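PDB 2P7O: glyoxalase family protein from Listeria monocytogenes, which catalyses the hydration of fosfomycin, a manganese-dependent reaction by which the bacterium resists this antibiotic. Local coordinates for residues A[44-47]-A[52-55]; A[24-29]-A[107-112]. All coordinates share one frame; numbering follows the deposited sequence. Where two conformers were deposited one is given.

Contact 1 (A[44-47]-A[52-55])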
# COMPACT_ATOMS: atom_id res chain seq x y z
N GLU A 44 -4.69 15.73 8.44
CA GLU A 44 -4.86 14.33 8.10
C GLU A 44 -6.33 13.98 8.15
O GLU A 44 -7.11 14.52 8.93
CB GLU A 44 -4.12 13.45 9.13
CG GLU A 44 -4.82 13.32 10.48
CD GLU A 44 -4.17 12.36 11.46
OE1 GLU A 44 -4.91 11.60 12.14
OE2 GLU A 44 -2.93 12.32 11.64
N LYS A 45 -6.64 12.99 7.32
CA LYS A 45 -7.88 12.30 7.53
C LYS A 45 -7.67 10.77 7.58
O LYS A 45 -6.78 10.22 6.93
CB LYS A 45 -8.83 12.56 6.36
CG LYS A 45 -9.51 13.90 6.46
CD LYS A 45 -10.59 13.95 5.38
CE LYS A 45 -10.96 15.39 5.07
NZ LYS A 45 -12.20 15.40 4.27
N PHE A 46 -8.59 10.14 8.31
CA PHE A 46 -8.68 8.68 8.18
C PHE A 46 -10.01 8.30 7.50
O PHE A 46 -11.06 8.90 7.74
CB PHE A 46 -8.55 7.99 9.54
CG PHE A 46 -7.15 7.54 9.93
CD1 PHE A 46 -6.76 6.23 9.74
CD2 PHE A 46 -6.27 8.45 10.51
CE1 PHE A 46 -5.48 5.80 10.12
CE2 PHE A 46 -5.01 8.03 10.90
CZ PHE A 46 -4.61 6.70 10.68
N PHE A 47 -9.93 7.24 6.71
CA PHE A 47 -11.08 6.65 6.05
C PHE A 47 -11.00 5.12 6.23
O PHE A 47 -9.96 4.55 6.60
CB PHE A 47 -11.05 6.87 4.54
CG PHE A 47 -11.14 8.33 4.11
CD1 PHE A 47 -10.00 9.08 3.99
CD2 PHE A 47 -12.37 8.90 3.86
CE1 PHE A 47 -10.12 10.41 3.69
CE2 PHE A 47 -12.50 10.25 3.54
CZ PHE A 47 -11.36 11.03 3.47
N LEU A 52 -10.13 -1.74 5.42
CA LEU A 52 -8.78 -1.17 5.45
C LEU A 52 -8.90 0.26 6.01
O LEU A 52 -9.71 1.07 5.53
CB LEU A 52 -8.20 -1.11 4.03
CG LEU A 52 -7.00 -0.16 3.79
CD1 LEU A 52 -5.75 -0.72 4.45
CD2 LEU A 52 -6.84 0.10 2.31
N TRP A 53 -8.07 0.57 7.00
CA TRP A 53 -7.87 1.89 7.55
C TRP A 53 -6.85 2.66 6.72
O TRP A 53 -5.66 2.33 6.70
CB TRP A 53 -7.40 1.81 9.02
CG TRP A 53 -8.46 1.26 9.94
CD1 TRP A 53 -8.69 -0.09 10.16
CD2 TRP A 53 -9.39 1.97 10.79
NE1 TRP A 53 -9.71 -0.23 11.08
CE2 TRP A 53 -10.15 1.00 11.47
CE3 TRP A 53 -9.64 3.34 11.05
CZ2 TRP A 53 -11.18 1.32 12.38
CZ3 TRP A 53 -10.66 3.66 11.94
CH2 TRP A 53 -11.40 2.66 12.59
N ILE A 54 -7.36 3.70 6.04
CA ILE A 54 -6.44 4.49 5.24
C ILE A 54 -6.33 5.91 5.75
O ILE A 54 -7.35 6.58 5.98
CB ILE A 54 -6.76 4.38 3.75
CG1 ILE A 54 -5.76 5.16 2.88
CG2 ILE A 54 -8.20 4.72 3.42
CD1 ILE A 54 -5.45 4.53 1.54
N CYS A 55 -5.08 6.33 5.99
CA CYS A 55 -4.86 7.74 6.36
C CYS A 55 -4.34 8.50 5.17
O CYS A 55 -3.43 8.01 4.43
CB CYS A 55 -3.77 7.74 7.48
SG CYS A 55 -3.12 9.38 7.84
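Phe46 CG is twisted about 34° past the position anti to its carbonyl carbon (chi1 -94°) and Cys55 SG stands opposite its backbone N (chi1 168°), which sets the phenyl ring against the thiol side chain on one face of the hairpin made by 44-47 and 52-55. Cys55 CB lies over a face of the ring, 3.5 Å from Phe46 CZ, as a CH-pi contact. The sulfur approaches obliquely, SG 3.8 Å from Phe46 CE2, a sulfur-aromatic contact suited to small, polarisable cysteine. Trp53 brings CE3 to 4.3 Å from Phe46 CD1, the phenyl carbon lying at the indole's edge. On the other face Phe47 CB packs against Ile54 CG2 at 3.7 Å; beta-branched isoleucine suits an extended strand and offers this methyl close to the backbone. Phe47 and Ile54 form the antiparallel hydrogen-bonded pair, Phe47 N to Ile54 O and Ile54 N to Phe47 O both 2.8 Å; Phe46 and Cys55 are the non-hydrogen-bonded pair. Leu124 of the second subunit packs on Phe46 and Trp53. Glu44, probably the proton acceptor, starts the first strand, and the Phe46 side chain comes within about 6 Å (nearest atoms) of a bound manganese ion. This antiparallel beta hairpin belongs to the glyoxalase fold and probably lines the active site.

Contact 2 (A[24-29]-A[107-112])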
# COMPACT_ATOMS: atom_id res chain seq x y z
N ASN A 24 -16.03 9.17 -3.97
CA ASN A 24 -16.80 8.87 -5.20
C ASN A 24 -16.45 7.50 -5.73
O ASN A 24 -17.42 6.81 -6.05
CB ASN A 24 -16.54 9.93 -6.27
CG ASN A 24 -17.44 9.79 -7.47
OD1 ASN A 24 -18.55 10.35 -7.50
ND2 ASN A 24 -17.04 9.08 -8.50
N ILE A 25 -15.20 7.09 -5.84
CA ILE A 25 -14.80 5.81 -6.39
C ILE A 25 -14.95 4.64 -5.41
O ILE A 25 -15.57 3.62 -5.79
CB ILE A 25 -13.30 5.80 -6.78
CG1 ILE A 25 -13.01 6.87 -7.84
CG2 ILE A 25 -12.95 4.44 -7.42
CD1 ILE A 25 -14.10 6.86 -8.90
N PHE A 26 -14.32 4.77 -4.24
CA PHE A 26 -14.30 3.60 -3.36
C PHE A 26 -15.39 3.65 -2.31
O PHE A 26 -15.42 2.76 -1.44
CB PHE A 26 -12.96 3.57 -2.59
CG PHE A 26 -11.72 3.46 -3.44
CD1 PHE A 26 -10.83 4.49 -3.63
CD2 PHE A 26 -11.45 2.28 -4.09
CE1 PHE A 26 -9.76 4.42 -4.52
CE2 PHE A 26 -10.36 2.19 -4.93
CZ PHE A 26 -9.48 3.22 -5.13
N ASN A 27 -16.25 4.66 -2.28
CA ASN A 27 -17.24 4.74 -1.18
C ASN A 27 -16.63 4.74 0.21
O ASN A 27 -17.21 4.33 1.22
CB ASN A 27 -18.29 3.62 -1.30
CG ASN A 27 -19.26 4.09 -2.38
OD1 ASN A 27 -19.90 5.17 -2.20
ND2 ASN A 27 -19.16 3.41 -3.50
N ALA A 28 -15.43 5.32 0.25
CA ALA A 28 -14.67 5.38 1.51
C ALA A 28 -15.44 6.18 2.55
O ALA A 28 -16.08 7.20 2.24
CB ALA A 28 -13.31 5.99 1.20
N GLU A 29 -15.39 5.68 3.79
CA GLU A 29 -16.15 6.28 4.88
C GLU A 29 -15.21 7.11 5.72
O GLU A 29 -14.23 6.61 6.28
CB GLU A 29 -16.83 5.17 5.70
CG GLU A 29 -17.49 5.77 6.94
CD GLU A 29 -18.93 6.15 6.65
OE1 GLU A 29 -19.18 6.57 5.51
OE2 GLU A 29 -19.78 6.00 7.55
N ILE A 107 -9.24 -2.78 -13.56
CA ILE A 107 -9.12 -1.37 -13.90
C ILE A 107 -7.96 -0.72 -13.15
O ILE A 107 -7.85 -0.76 -11.92
CB ILE A 107 -10.40 -0.63 -13.50
CG1 ILE A 107 -11.68 -1.42 -13.80
CG2 ILE A 107 -10.41 0.74 -14.13
CD1 ILE A 107 -12.90 -0.78 -13.10
N TYR A 108 -7.05 -0.14 -13.92
CA TYR A 108 -5.89 0.53 -13.34
C TYR A 108 -6.01 2.01 -13.62
O TYR A 108 -6.27 2.39 -14.77
CB TYR A 108 -4.66 -0.00 -14.09
CG TYR A 108 -4.18 -1.36 -13.64
CD1 TYR A 108 -4.55 -2.50 -14.32
CD2 TYR A 108 -3.31 -1.48 -12.56
CE1 TYR A 108 -4.11 -3.75 -13.93
CE2 TYR A 108 -2.84 -2.74 -12.19
CZ TYR A 108 -3.23 -3.87 -12.89
OH TYR A 108 -2.76 -5.13 -12.50
N PHE A 109 -5.84 2.81 -12.57
CA PHE A 109 -6.09 4.24 -12.67
C PHE A 109 -5.33 4.96 -11.56
O PHE A 109 -4.86 4.38 -10.57
CB PHE A 109 -7.60 4.55 -12.59
CG PHE A 109 -8.24 4.04 -11.30
CD1 PHE A 109 -8.61 4.86 -10.25
CD2 PHE A 109 -8.50 2.69 -11.19
CE1 PHE A 109 -9.19 4.36 -9.09
CE2 PHE A 109 -9.11 2.14 -10.07
CZ PHE A 109 -9.48 2.98 -9.05
N TYR A 110 -5.07 6.25 -11.72
CA TYR A 110 -4.27 6.97 -10.73
C TYR A 110 -5.16 7.88 -9.91
O TYR A 110 -6.29 8.10 -10.35
CB TYR A 110 -3.25 7.93 -11.43
CG TYR A 110 -2.29 7.13 -12.27
CD1 TYR A 110 -2.71 6.72 -13.55
CD2 TYR A 110 -1.05 6.74 -11.78
CE1 TYR A 110 -1.85 5.97 -14.33
CE2 TYR A 110 -0.20 5.96 -12.59
CZ TYR A 110 -0.62 5.58 -13.83
OH TYR A 110 0.21 4.85 -14.64
N ASP A 111 -4.65 8.38 -8.78
CA ASP A 111 -5.44 9.41 -8.08
C ASP A 111 -5.00 10.78 -8.58
O ASP A 111 -4.61 10.88 -9.75
CB ASP A 111 -5.36 9.33 -6.56
CG ASP A 111 -3.94 9.39 -6.01
OD1 ASP A 111 -3.80 9.37 -4.74
OD2 ASP A 111 -3.00 9.50 -6.81
N PHE A 112 -5.01 11.77 -7.71
CA PHE A 112 -4.55 13.10 -8.14
C PHE A 112 -3.10 13.32 -7.73
O PHE A 112 -2.61 14.43 -7.91
CB PHE A 112 -5.43 14.16 -7.46
CG PHE A 112 -6.90 14.12 -7.89
CD1 PHE A 112 -7.94 13.79 -7.04
CD2 PHE A 112 -7.24 14.45 -9.20
CE1 PHE A 112 -9.25 13.77 -7.48
CE2 PHE A 112 -8.55 14.42 -9.64
CZ PHE A 112 -9.58 14.11 -8.78
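This is a small, wholly apolar contact near the centre of the chain, in which the C-terminal end of helix 15-26 meets strand 106-110 through three buried side chains. Phe109 supplies the strand's share. Its CG lies between the backbone N and the carbonyl carbon (chi1 58°); Phe109 CB points toward the helix, and the contact is made by CZ and CE1 at the far end of the ring. Phe26 comes from the opposite direction, and its CZ stands 3.9 Å from Phe109 CZ. The two rings meet obliquely, so this is ordinary van der Waals packing with no stack. Ile25 adds its short branch: CG2 lies 4.1 Å from Phe109 CZ and also sits over the centre of the Phe26 ring, 4.1 Å above its plane. One methyl thus touches both aromatic groups, and a beta-branched isoleucine puts CG2 against both rings while CG1 and CD1 lead off in another direction. The CA atoms of Phe26 and Phe109 are 12.4 Å apart, a gap that two long aromatic side chains can span. The helix ends just after Phe26, whose ring also meets those of Phe72 and Phe117. Around this cluster, Ile86 of helix 79-89 packs on both Ile25 and Phe109, Leu119 of strand 116-120 touches Phe26 and Phe109, and Ile49 of strand 44-49 also reaches Phe26.

The centres of the two contacts lie 14 Å apart, and along the chain both segments of contact 1 fall between 24-29 and 107-112. Contact 1 is local, pairing neighbouring strands of one four-stranded sheet; contact 2 spans 77 residues and brings helix 15-26 against a strand of the other sheet. They meet where the chain leaves that helix: Phe47 CB is 3.6 Å from Glu29 O, and Phe47 CD2 is 4.0 Å from Ala28 CB. Strand 29-30 then joins the edge of the sheet that holds contact 1. Contact 1 thus lies beside the active site, whereas contact 2 belongs to the hydrophobic interior joining the two sheets of this glyoxalase-type fold.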